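Periplasmic sugar-binding domain protein (Pseudomonas fluorescens Pf-5, PDB 3H75) probably binds a sugar or related carbohydrate in the periplasm, in the cleft between two alpha/beta domains. Local coordinates at residues Glu16-Ser21 with Gly239-Pro244; Gln161-Gly166 with Ala260-Leu265; Leu294-Ala297 with Ala301-Arg304. All coordinates share one frame; numbering follows the deposited sequence.

Contact 1 of 3, residues Glu16-Ser21 with Gly239-Pro244. With SO4 (sulfate ion), chain B.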
ATOM      1  N   GLU A  16       6.905  10.778   5.195  1.00  8.41           N
ATOM      2  CA  GLU A  16       7.029   9.523   4.453  1.00  7.76           C
ATOM      3  C   GLU A  16       6.182   9.606   3.186  1.00  7.26           C
ATOM      4  O   GLU A  16       4.954   9.668   3.252  1.00  7.51           O
ATOM      5  CB  GLU A  16       6.579   8.360   5.334  1.00  6.69           C
ATOM      6  CG  GLU A  16       6.743   6.994   4.691  1.00  8.86           C
ATOM      7  CD  GLU A  16       6.493   5.857   5.661  1.00 11.12           C
ATOM      8  OE1 GLU A  16       6.326   6.121   6.872  1.00  9.00           O
ATOM      9  OE2 GLU A  16       6.469   4.697   5.212  1.00 10.73           O
ATOM     10  N   THR A  17       6.843   9.590   2.033  1.00  6.75           N
ATOM     11  CA  THR A  17       6.153   9.739   0.759  1.00  7.12           C
ATOM     12  C   THR A  17       4.839   8.988   0.577  1.00  6.23           C
ATOM     13  O   THR A  17       3.817   9.600   0.253  1.00  6.21           O
ATOM     14  CB  THR A  17       7.092   9.402  -0.406  1.00  7.36           C
ATOM     15  OG1 THR A  17       8.288  10.186  -0.281  1.00 10.10           O
ATOM     16  CG2 THR A  17       6.427   9.732  -1.733  1.00 10.32           C
ATOM     17  N   PHE A  18       4.845   7.675   0.773  1.00  6.24           N
ATOM     18  CA  PHE A  18       3.621   6.915   0.586  1.00  6.23           C
ATOM     19  C   PHE A  18       2.494   7.351   1.499  1.00  7.16           C
ATOM     20  O   PHE A  18       1.373   7.587   1.046  1.00  6.46           O
ATOM     21  CB  PHE A  18       3.841   5.418   0.810  1.00  7.28           C
ATOM     22  CG  PHE A  18       2.557   4.631   0.827  1.00  7.05           C
ATOM     23  CD1 PHE A  18       1.881   4.360  -0.358  1.00  8.31           C
ATOM     24  CD2 PHE A  18       1.973   4.252   2.036  1.00  6.52           C
ATOM     25  CE1 PHE A  18       0.636   3.733  -0.341  1.00  7.31           C
ATOM     26  CE2 PHE A  18       0.727   3.626   2.068  1.00  6.51           C
ATOM     27  CZ  PHE A  18       0.053   3.365   0.878  1.00  7.76           C
ATOM     28  N   TRP A  19       2.786   7.441   2.792  1.00  7.50           N
ATOM     29  CA  TRP A  19       1.760   7.804   3.744  1.00  7.43           C
ATOM     30  C   TRP A  19       1.276   9.239   3.611  1.00  7.14           C
ATOM     31  O   TRP A  19       0.130   9.537   3.941  1.00  7.36           O
ATOM     32  CB  TRP A  19       2.224   7.458   5.163  1.00  6.48           C
ATOM     33  CG  TRP A  19       2.019   5.988   5.426  1.00  6.65           C
ATOM     34  CD1 TRP A  19       2.981   5.038   5.654  1.00  7.08           C
ATOM     35  CD2 TRP A  19       0.765   5.297   5.432  1.00  6.61           C
ATOM     36  NE1 TRP A  19       2.393   3.799   5.794  1.00  7.88           N
ATOM     37  CE2 TRP A  19       1.036   3.931   5.662  1.00  6.01           C
ATOM     38  CE3 TRP A  19      -0.566   5.703   5.261  1.00  6.81           C
ATOM     39  CZ2 TRP A  19       0.021   2.966   5.724  1.00  8.17           C
ATOM     40  CZ3 TRP A  19      -1.573   4.745   5.323  1.00  7.79           C
ATOM     41  CH2 TRP A  19      -1.271   3.393   5.553  1.00  8.52           C
ATOM     42  N   VAL A  20       2.128  10.124   3.099  1.00  8.07           N
ATOM     43  CA  VAL A  20       1.710  11.501   2.882  1.00  9.47           C
ATOM     44  C   VAL A  20       0.770  11.507   1.669  1.00  8.53           C
ATOM     45  O   VAL A  20      -0.242  12.207   1.658  1.00  8.71           O
ATOM     46  CB  VAL A  20       2.917  12.424   2.618  1.00  9.61           C
ATOM     47  CG1 VAL A  20       2.436  13.791   2.131  1.00 10.37           C
ATOM     48  CG2 VAL A  20       3.734  12.580   3.900  1.00 11.13           C
ATOM     49  N   SER A  21       1.094  10.713   0.649  1.00  8.27           N
ATOM     50  CA  SER A  21       0.242  10.639  -0.533  1.00  8.67           C
ATOM     51  C   SER A  21      -1.124  10.058  -0.175  1.00  9.12           C
ATOM     52  O   SER A  21      -2.151  10.471  -0.716  1.00  8.19           O
ATOM     53  CB  SER A  21       0.910   9.792  -1.618  1.00  8.59           C
ATOM     54  OG  SER A  21       2.037  10.475  -2.140  1.00  9.30           O
ATOM     55  N   GLY A 239       9.104  -2.915  -7.412  1.00  5.60           N
ATOM     56  CA  GLY A 239       8.756  -2.141  -6.233  1.00  6.53           C
ATOM     57  C   GLY A 239       7.264  -1.878  -6.146  1.00  6.59           C
ATOM     58  O   GLY A 239       6.520  -2.153  -7.092  1.00  6.19           O
ATOM     59  N   VAL A 240       6.833  -1.355  -4.999  1.00  6.75           N
ATOM     60  CA  VAL A 240       5.430  -1.010  -4.751  1.00  8.13           C
ATOM     61  C   VAL A 240       5.367   0.439  -4.266  1.00  9.29           C
ATOM     62  O   VAL A 240       6.223   0.862  -3.497  1.00  9.57           O
ATOM     63  CB  VAL A 240       4.814  -1.905  -3.654  1.00  7.73           C
ATOM     64  CG1 VAL A 240       3.347  -1.551  -3.459  1.00  9.47           C
ATOM     65  CG2 VAL A 240       4.948  -3.368  -4.029  1.00  8.67           C
ATOM     66  N   ASN A 241       4.347   1.170  -4.721  1.00  8.91           N
ATOM     67  CA  ASN A 241       4.069   2.579  -4.386  1.00  8.57           C
ATOM     68  C   ASN A 241       4.202   3.454  -5.636  1.00  8.95           C
ATOM     69  O   ASN A 241       4.220   2.941  -6.762  1.00  8.90           O
ATOM     70  CB  ASN A 241       4.996   3.128  -3.284  1.00  8.66           C
ATOM     71  CG  ASN A 241       4.822   2.423  -1.936  1.00  6.50           C
ATOM     72  OD1 ASN A 241       3.885   1.651  -1.727  1.00  8.08           O
ATOM     73  ND2 ASN A 241       5.734   2.703  -1.008  1.00  7.03           N
ATOM     74  N   SER A 242       4.295   4.768  -5.448  1.00  8.59           N
ATOM     75  CA  SER A 242       4.396   5.678  -6.587  1.00  8.90           C
ATOM     76  C   SER A 242       5.162   6.959  -6.284  1.00 10.14           C
ATOM     77  O   SER A 242       4.748   8.051  -6.690  1.00 10.14           O
ATOM     78  CB  SER A 242       2.990   6.025  -7.099  1.00 10.96           C
ATOM     79  OG  SER A 242       2.213   6.645  -6.084  1.00 11.66           O
ATOM     80  N   SER A 243       6.277   6.841  -5.573  1.00  8.92           N
ATOM     81  CA  SER A 243       7.066   8.028  -5.265  1.00  9.66           C
ATOM     82  C   SER A 243       7.550   8.637  -6.577  1.00 11.36           C
ATOM     83  O   SER A 243       7.741   7.933  -7.572  1.00 10.25           O
ATOM     84  CB  SER A 243       8.269   7.674  -4.393  1.00  9.95           C
ATOM     85  OG  SER A 243       9.189   6.860  -5.096  1.00 10.10           O
ATOM     86  N   PRO A 244       7.755   9.959  -6.597  1.00 11.46           N
ATOM     87  CA  PRO A 244       8.218  10.624  -7.816  1.00 12.06           C
ATOM     88  C   PRO A 244       9.452   9.962  -8.419  1.00 11.41           C
ATOM     89  O   PRO A 244       9.511   9.740  -9.629  1.00 11.54           O
ATOM     90  CB  PRO A 244       8.492  12.048  -7.346  1.00 12.51           C
ATOM     91  CG  PRO A 244       7.459  12.242  -6.280  1.00 12.90           C
ATOM     92  CD  PRO A 244       7.525  10.936  -5.518  1.00 11.46           C
TER
HETATM   93  S   SO4 B 400       2.735  -0.167   6.802  1.00 13.24           S
HETATM   94  O1  SO4 B 400       2.444  -1.328   5.935  1.00 12.62           O
HETATM   95  O2  SO4 B 400       3.226   0.940   5.968  1.00 10.26           O
HETATM   96  O3  SO4 B 400       1.487   0.226   7.473  1.00 11.85           O
HETATM   97  O4  SO4 B 400       3.762  -0.545   7.797  1.00 11.55           O
HETATM   98  O   HOH W   1       3.712   8.894  -3.785  1.00  9.53           O
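Phe18 sets its ring obliquely against the side-chain amide of Asn241, the two planes only 18° apart while the side chains as a whole cross at about a right angle. CD1 of Phe18 comes closest, 3.6 Å from OD1 of Asn241, and CB of Phe18 sits 3.8 Å from ND2 of Asn241. With CG anti to the backbone N (chi1 171°), the Phe18 ring swings off the first turn of helix 17-33 to reach the amide. Asn241 itself is held from elsewhere: ND2 donates to Asp214, and OD1 accepts from a hydroxyl of a bound glycerol, so both ends of this buried amide are satisfied and its rotation is fixed. Farther along, Thr17 points toward the other segment and CG2 packs 3.8 Å from CB of Ser243, with the ring of Pro244 beside it. Ser243 is the N-cap of helix 244-252; its OG takes the N-H of Ala246 and is also bonded to Asp214, which thereby ties Asn241 and Ser243 together. A water donates to OG of Ser21 at 2.8 Å and, weakly, to the carbonyl O of Ser242. CE2 of Phe18 stands 3.6 Å above the plane of the Trp19 indole, over its centre, and Trp19 NE1 donates to sulfate O2, 3.0 Å away (N-H...O 158°), at the edge of the indole; Arg44 holds the same anion, which probably came from the crystallisation liquor. The N-terminus of a helix of one domain thus meets the loop after strand 236-240 of the other, an arrangement typical of the ligand cleft of a two-domain periplasmic binding protein.

Contact 2 of 3, residues Gln161-Gly166 with Ala260-Leu265. With GOL (glycerol), chain D.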
ATOM      1  N   GLN A 161       3.697  -9.280   5.153  1.00  9.82           N
ATOM      2  CA  GLN A 161       3.325 -10.693   5.148  1.00  9.43           C
ATOM      3  C   GLN A 161       2.579 -11.100   3.881  1.00  8.88           C
ATOM      4  O   GLN A 161       2.890 -12.129   3.271  1.00  8.77           O
ATOM      5  CB  GLN A 161       2.458 -11.018   6.366  1.00 10.31           C
ATOM      6  CG  GLN A 161       3.104 -10.689   7.695  1.00 15.94           C
ATOM      7  CD  GLN A 161       2.182 -10.983   8.859  1.00 18.06           C
ATOM      8  OE1 GLN A 161       1.001 -10.649   8.821  1.00 18.22           O
ATOM      9  NE2 GLN A 161       2.721 -11.599   9.905  1.00 24.13           N
ATOM     10  N   LEU A 162       1.587 -10.303   3.493  1.00  8.32           N
ATOM     11  CA  LEU A 162       0.793 -10.599   2.307  1.00  8.40           C
ATOM     12  C   LEU A 162       1.607 -10.514   1.022  1.00  7.99           C
ATOM     13  O   LEU A 162       1.471 -11.363   0.141  1.00  6.53           O
ATOM     14  CB  LEU A 162      -0.409  -9.659   2.226  1.00  9.93           C
ATOM     15  CG  LEU A 162      -1.493  -9.910   3.280  1.00 11.60           C
ATOM     16  CD1 LEU A 162      -2.544  -8.803   3.215  1.00 13.15           C
ATOM     17  CD2 LEU A 162      -2.122 -11.277   3.043  1.00 14.95           C
ATOM     18  N   ARG A 163       2.453  -9.497   0.902  1.00  7.16           N
ATOM     19  CA  ARG A 163       3.261  -9.391  -0.303  1.00  5.41           C
ATOM     20  C   ARG A 163       4.241 -10.556  -0.369  1.00  6.36           C
ATOM     21  O   ARG A 163       4.481 -11.106  -1.445  1.00  5.63           O
ATOM     22  CB  ARG A 163       3.972  -8.035  -0.350  1.00  5.91           C
ATOM     23  CG  ARG A 163       2.970  -6.907  -0.546  1.00  6.32           C
ATOM     24  CD  ARG A 163       3.584  -5.524  -0.442  1.00  8.34           C
ATOM     25  NE  ARG A 163       2.524  -4.538  -0.262  1.00  8.99           N
ATOM     26  CZ  ARG A 163       2.716  -3.252   0.016  1.00  8.21           C
ATOM     27  NH1 ARG A 163       3.942  -2.758   0.139  1.00  7.40           N
ATOM     28  NH2 ARG A 163       1.665  -2.467   0.223  1.00  9.29           N
ATOM     29  N   GLU A 164       4.783 -10.959   0.777  1.00  6.34           N
ATOM     30  CA  GLU A 164       5.709 -12.084   0.801  1.00  7.51           C
ATOM     31  C   GLU A 164       4.978 -13.371   0.439  1.00  7.14           C
ATOM     32  O   GLU A 164       5.535 -14.236  -0.238  1.00  6.73           O
ATOM     33  CB  GLU A 164       6.352 -12.257   2.178  1.00 10.05           C
ATOM     34  CG  GLU A 164       7.449 -13.322   2.169  1.00 15.35           C
ATOM     35  CD  GLU A 164       8.104 -13.532   3.519  1.00 19.85           C
ATOM     36  OE1 GLU A 164       8.209 -12.549   4.286  1.00 18.48           O
ATOM     37  OE2 GLU A 164       8.532 -14.676   3.801  1.00 20.38           O
ATOM     38  N   ARG A 165       3.735 -13.510   0.894  1.00  6.39           N
ATOM     39  CA  ARG A 165       2.972 -14.710   0.573  1.00  6.48           C
ATOM     40  C   ARG A 165       2.844 -14.820  -0.944  1.00  6.41           C
ATOM     41  O   ARG A 165       2.983 -15.905  -1.507  1.00  6.35           O
ATOM     42  CB  ARG A 165       1.580 -14.661   1.220  1.00  7.40           C
ATOM     43  CG  ARG A 165       0.618 -15.739   0.726  1.00  9.90           C
ATOM     44  CD  ARG A 165       1.140 -17.151   0.974  1.00 13.40           C
ATOM     45  NE  ARG A 165       0.261 -18.157   0.379  1.00 15.43           N
ATOM     46  CZ  ARG A 165       0.544 -19.454   0.308  1.00 13.42           C
ATOM     47  NH1 ARG A 165       1.692 -19.912   0.794  1.00 11.97           N
ATOM     48  NH2 ARG A 165      -0.321 -20.295  -0.254  1.00 14.38           N
ATOM     49  N   GLY A 166       2.589 -13.689  -1.601  1.00  6.18           N
ATOM     50  CA  GLY A 166       2.467 -13.679  -3.052  1.00  5.58           C
ATOM     51  C   GLY A 166       3.778 -14.095  -3.685  1.00  6.34           C
ATOM     52  O   GLY A 166       3.800 -14.871  -4.642  1.00  7.30           O
ATOM     53  N   ALA A 260       1.312  -0.091  -8.245  1.00  9.11           N
ATOM     54  CA  ALA A 260       0.786   1.091  -7.577  1.00  8.33           C
ATOM     55  C   ALA A 260      -0.726   1.122  -7.592  1.00  8.80           C
ATOM     56  O   ALA A 260      -1.361   0.399  -8.358  1.00  8.09           O
ATOM     57  CB  ALA A 260       1.334   2.353  -8.240  1.00  9.80           C
ATOM     58  N   GLY A 261      -1.291   1.961  -6.729  1.00  8.53           N
ATOM     59  CA  GLY A 261      -2.733   2.097  -6.666  1.00  9.62           C
ATOM     60  C   GLY A 261      -3.327   2.083  -5.271  1.00  9.83           C
ATOM     61  O   GLY A 261      -4.375   2.692  -5.041  1.00  9.33           O
ATOM     62  N   HIS A 262      -2.673   1.417  -4.326  1.00  9.48           N
ATOM     63  CA  HIS A 262      -3.226   1.344  -2.980  1.00 10.36           C
ATOM     64  C   HIS A 262      -3.199   2.641  -2.177  1.00  8.74           C
ATOM     65  O   HIS A 262      -3.834   2.728  -1.126  1.00  9.36           O
ATOM     66  CB  HIS A 262      -2.572   0.198  -2.185  1.00 10.95           C
ATOM     67  CG  HIS A 262      -1.157   0.453  -1.769  1.00 12.26           C
ATOM     68  ND1 HIS A 262      -0.194   0.930  -2.633  1.00 12.53           N
ATOM     69  CD2 HIS A 262      -0.523   0.225  -0.594  1.00 13.01           C
ATOM     70  CE1 HIS A 262       0.969   0.980  -2.012  1.00 14.67           C
ATOM     71  NE2 HIS A 262       0.798   0.558  -0.772  1.00 13.65           N
ATOM     72  N   PHE A 263      -2.491   3.655  -2.665  1.00  8.88           N
ATOM     73  CA  PHE A 263      -2.447   4.923  -1.947  1.00  7.28           C
ATOM     74  C   PHE A 263      -3.810   5.602  -2.008  1.00  8.31           C
ATOM     75  O   PHE A 263      -4.062   6.561  -1.285  1.00  8.25           O
ATOM     76  CB  PHE A 263      -1.370   5.854  -2.525  1.00  7.84           C
ATOM     77  CG  PHE A 263      -1.753   6.519  -3.824  1.00  9.28           C
ATOM     78  CD1 PHE A 263      -2.379   7.768  -3.832  1.00  9.70           C
ATOM     79  CD2 PHE A 263      -1.481   5.901  -5.037  1.00  8.98           C
ATOM     80  CE1 PHE A 263      -2.728   8.386  -5.036  1.00 11.20           C
ATOM     81  CE2 PHE A 263      -1.826   6.508  -6.240  1.00  9.71           C
ATOM     82  CZ  PHE A 263      -2.448   7.751  -6.240  1.00 10.53           C
ATOM     83  N   THR A 264      -4.690   5.093  -2.864  1.00  7.59           N
ATOM     84  CA  THR A 264      -6.027   5.664  -3.011  1.00  7.41           C
ATOM     85  C   THR A 264      -7.040   5.080  -2.029  1.00  8.54           C
ATOM     86  O   THR A 264      -8.138   5.610  -1.890  1.00  7.42           O
ATOM     87  CB  THR A 264      -6.598   5.415  -4.424  1.00  6.69           C
ATOM     88  OG1 THR A 264      -6.685   4.003  -4.653  1.00  7.26           O
ATOM     89  CG2 THR A 264      -5.722   6.056  -5.487  1.00  8.04           C
ATOM     90  N   LEU A 265      -6.681   3.999  -1.344  1.00  8.24           N
ATOM     91  CA  LEU A 265      -7.628   3.342  -0.445  1.00  8.01           C
ATOM     92  C   LEU A 265      -8.308   4.242   0.579  1.00  7.85           C
ATOM     93  O   LEU A 265      -9.511   4.115   0.807  1.00  7.43           O
ATOM     94  CB  LEU A 265      -6.962   2.158   0.261  1.00  7.49           C
ATOM     95  CG  LEU A 265      -7.951   1.106   0.781  1.00  9.16           C
ATOM     96  CD1 LEU A 265      -7.274  -0.253   0.828  1.00 10.31           C
ATOM     97  CD2 LEU A 265      -8.463   1.510   2.146  1.00  9.02           C
TER
HETATM   98  C1  GOL D 402       2.876   0.025   2.796  1.00 19.28           C
HETATM   99  O1  GOL D 402       1.694  -0.243   2.176  1.00 23.36           O
HETATM  100  C2  GOL D 402       3.694   0.831   1.808  1.00 17.29           C
HETATM  101  O2  GOL D 402       3.844   0.117   0.516  1.00 16.53           O
HETATM  102  C3  GOL D 402       5.043   1.149   2.483  1.00 16.98           C
HETATM  103  O3  GOL D 402       5.964   1.874   1.782  1.00 11.08           O
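Arg163 and His262 reach toward each other across the interdomain cleft of this periplasmic binding protein fold, their CA atoms 12.8 Å apart. From CB, which points toward the facing loop, the Arg163 chain leaves helix 158-173 and runs extended from CG to NE, against Trp187 and Phe295, carrying the guanidinium well clear of its helix. NE forms a salt bridge with Asp122. NH1 donates to the carbonyl O of Ala212 and to O2 of a glycerol, 2.9 Å away and at the edge of the guanidinium plane, with a nearly straight N-H...O angle of 164°. NH2 donates to O1 of the same glycerol at 3.0 Å, more bent, and lies 3.3 Å from NE2 of His262. Every nitrogen of the buried guanidinium therefore has a partner, which fixes both its position and its tilt. The imidazole stands almost perpendicular to it, the planes 86° apart. His262 starts the 3-10 segment 262-264; its CG sits between the backbone N and the carbonyl carbon, which turns the ring back to the cleft, where it stacks with Phe18. NE2 of His262 shares a hydrogen bond with glycerol O1, near the plane of the imidazole, and makes a weak one to O2. The glycerol probably came from the crystallisation liquor, yet its place is consistent with a sugar pocket. Two residues on, the 3-10 turn is closed by Thr264, whose backbone N donates to the carbonyl O of Gly261 and whose OG1 donates to the same oxygen at 2.7 Å, with a C=O...donor angle of 177°.

Contact 3 of 3, residues Leu294-Ala297 with Ala301-Arg304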
ATOM      1  N   LEU A 294      -6.803  -2.949  -6.204  1.00 13.65           N
ATOM      2  CA  LEU A 294      -6.310  -1.623  -6.543  1.00 12.24           C
ATOM      3  C   LEU A 294      -4.959  -1.609  -7.247  1.00 12.47           C
ATOM      4  O   LEU A 294      -4.675  -0.696  -8.026  1.00 13.74           O
ATOM      5  CB  LEU A 294      -6.218  -0.762  -5.278  1.00 12.53           C
ATOM      6  CG  LEU A 294      -7.517  -0.530  -4.502  1.00 11.55           C
ATOM      7  CD1 LEU A 294      -7.214   0.249  -3.236  1.00 12.45           C
ATOM      8  CD2 LEU A 294      -8.514   0.236  -5.371  1.00 12.97           C
ATOM      9  N   PHE A 295      -4.130  -2.614  -6.984  1.00 10.72           N
ATOM     10  CA  PHE A 295      -2.805  -2.655  -7.588  1.00 11.69           C
ATOM     11  C   PHE A 295      -2.774  -2.909  -9.082  1.00 12.53           C
ATOM     12  O   PHE A 295      -3.534  -3.717  -9.610  1.00 14.54           O
ATOM     13  CB  PHE A 295      -1.929  -3.703  -6.900  1.00 12.65           C
ATOM     14  CG  PHE A 295      -1.359  -3.253  -5.591  1.00 12.27           C
ATOM     15  CD1 PHE A 295      -0.496  -2.164  -5.530  1.00 12.66           C
ATOM     16  CD2 PHE A 295      -1.672  -3.925  -4.417  1.00 12.78           C
ATOM     17  CE1 PHE A 295       0.050  -1.752  -4.313  1.00 12.76           C
ATOM     18  CE2 PHE A 295      -1.131  -3.520  -3.195  1.00 13.94           C
ATOM     19  CZ  PHE A 295      -0.269  -2.430  -3.146  1.00 14.23           C
ATOM     20  N   GLN A 296      -1.875  -2.194  -9.746  1.00 11.25           N
ATOM     21  CA  GLN A 296      -1.657  -2.321 -11.179  1.00 13.53           C
ATOM     22  C   GLN A 296      -0.169  -2.149 -11.427  1.00 11.18           C
ATOM     23  O   GLN A 296       0.474  -1.308 -10.800  1.00 10.03           O
ATOM     24  CB  GLN A 296      -2.392  -1.231 -11.960  1.00 14.79           C
ATOM     25  CG  GLN A 296      -3.889  -1.403 -12.087  1.00 20.25           C
ATOM     26  CD  GLN A 296      -4.505  -0.330 -12.967  1.00 24.35           C
ATOM     27  OE1 GLN A 296      -4.037  -0.085 -14.081  1.00 27.10           O
ATOM     28  NE2 GLN A 296      -5.562   0.310 -12.475  1.00 28.08           N
ATOM     29  N   ALA A 297       0.374  -2.954 -12.331  1.00 11.19           N
ATOM     30  CA  ALA A 297       1.780  -2.837 -12.698  1.00 11.20           C
ATOM     31  C   ALA A 297       1.779  -1.686 -13.702  1.00 12.22           C
ATOM     32  O   ALA A 297       1.418  -1.866 -14.866  1.00 12.32           O
ATOM     33  CB  ALA A 297       2.261  -4.120 -13.353  1.00 12.03           C
ATOM     34  N   ALA A 301       3.418   5.190 -19.527  1.00 14.78           N
ATOM     35  CA  ALA A 301       2.427   6.231 -19.785  1.00 16.15           C
ATOM     36  C   ALA A 301       1.659   6.599 -18.519  1.00 16.01           C
ATOM     37  O   ALA A 301       1.448   7.777 -18.231  1.00 17.06           O
ATOM     38  CB  ALA A 301       1.459   5.772 -20.869  1.00 17.30           C
ATOM     39  N   GLN A 302       1.233   5.589 -17.769  1.00 15.20           N
ATOM     40  CA  GLN A 302       0.502   5.825 -16.530  1.00 14.13           C
ATOM     41  C   GLN A 302       1.406   6.482 -15.495  1.00 13.96           C
ATOM     42  O   GLN A 302       0.977   7.363 -14.751  1.00 12.70           O
ATOM     43  CB  GLN A 302      -0.027   4.507 -15.968  1.00 15.87           C
ATOM     44  CG  GLN A 302      -1.062   3.825 -16.840  1.00 17.12           C
ATOM     45  CD  GLN A 302      -1.482   2.486 -16.272  1.00 19.69           C
ATOM     46  OE1 GLN A 302      -0.646   1.616 -16.028  1.00 18.09           O
ATOM     47  NE2 GLN A 302      -2.782   2.313 -16.054  1.00 23.51           N
ATOM     48  N   ALA A 303       2.658   6.037 -15.441  1.00 12.24           N
ATOM     49  CA  ALA A 303       3.619   6.588 -14.490  1.00 11.66           C
ATOM     50  C   ALA A 303       3.854   8.068 -14.772  1.00 12.41           C
ATOM     51  O   ALA A 303       4.017   8.862 -13.849  1.00 12.12           O
ATOM     52  CB  ALA A 303       4.935   5.820 -14.568  1.00 11.47           C
ATOM     53  N   ARG A 304       3.872   8.432 -16.051  1.00 13.37           N
ATOM     54  CA  ARG A 304       4.080   9.818 -16.456  1.00 15.35           C
ATOM     55  C   ARG A 304       2.949  10.689 -15.912  1.00 14.28           C
ATOM     56  O   ARG A 304       3.184  11.789 -15.416  1.00 15.32           O
ATOM     57  CB  ARG A 304       4.116   9.918 -17.986  1.00 18.88           C
ATOM     58  CG  ARG A 304       4.356  11.321 -18.542  1.00 24.26           C
ATOM     59  CD  ARG A 304       5.835  11.584 -18.822  1.00 28.27           C
ATOM     60  NE  ARG A 304       6.540  12.165 -17.682  1.00 32.17           N
ATOM     61  CZ  ARG A 304       7.846  12.425 -17.666  1.00 31.91           C
ATOM     62  NH1 ARG A 304       8.593  12.151 -18.727  1.00 33.76           N
ATOM     63  NH2 ARG A 304       8.404  12.968 -16.593  1.00 33.82           N
TER
HETATM   64  O   HOH W   2      -1.308  -0.912 -15.694  1.00 23.48           O
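A short connection from the edge strand 296-297 into helix 300-309 brings two glutamine side chains together at the protein surface. NE2 of Gln302 donates to OE1 of Gln296 in a weak hydrogen bond, long at 3.3 Å though fairly straight at 159°. The two side chains approach at about a right angle and their amide planes are turned 47° apart, so the amides meet through one N-H and one oxygen and do not stack. Both side chains are extended beyond CG, which lets the amides meet although the CA atoms of Gln296 and Gln302 are 10.0 Å apart. The other end of the Gln302 amide looks back along the chain: OE1 accepts from the backbone N of Thr299, in the turn just before the helix. That bond leaves NE2 directed at Gln296. A water lies 2.6 Å from OE1 of Gln302 and 3.0 Å from the carbonyl O of Ala297 and probably links them, though it has more acceptors near it than protons to give. Strand 296-297 is the outermost, antiparallel member of the mixed sheet in the domain that also contains strands 236-240 and 257-260, and Gln296 pairs through its backbone with Ala260 of the latter. CB of Ala297 points away from the helix, and its side chain lies on Glu259. Helix 300-309 is seated by its inner side, where Ala303 packs among Leu247, Leu250 and Ile251 of helix 244-252.

How the contacts relate
Contacts 1 and 2 lie near the centre of the chain and converge on one pocket, whereas contact 3 is a surface contact. Contact 2 is fully buried and joins its two sides through charged and polar groups around a glycerol; contact 1 is only partly buried and relies on ring-amide and methyl packing. They meet where His262 touches both Phe18, on which it stacks, and Asn241. Contact 3, between segments close in sequence, rests on one weak amide bond, with a water beside it. It shares the mixed sheet with contact 1, and Phe295 packs on Val240 and His262, so the residue just before the edge strand reaches both inner contacts; the strand itself meets contact 2 through the Ala260-Gln296 backbone bond.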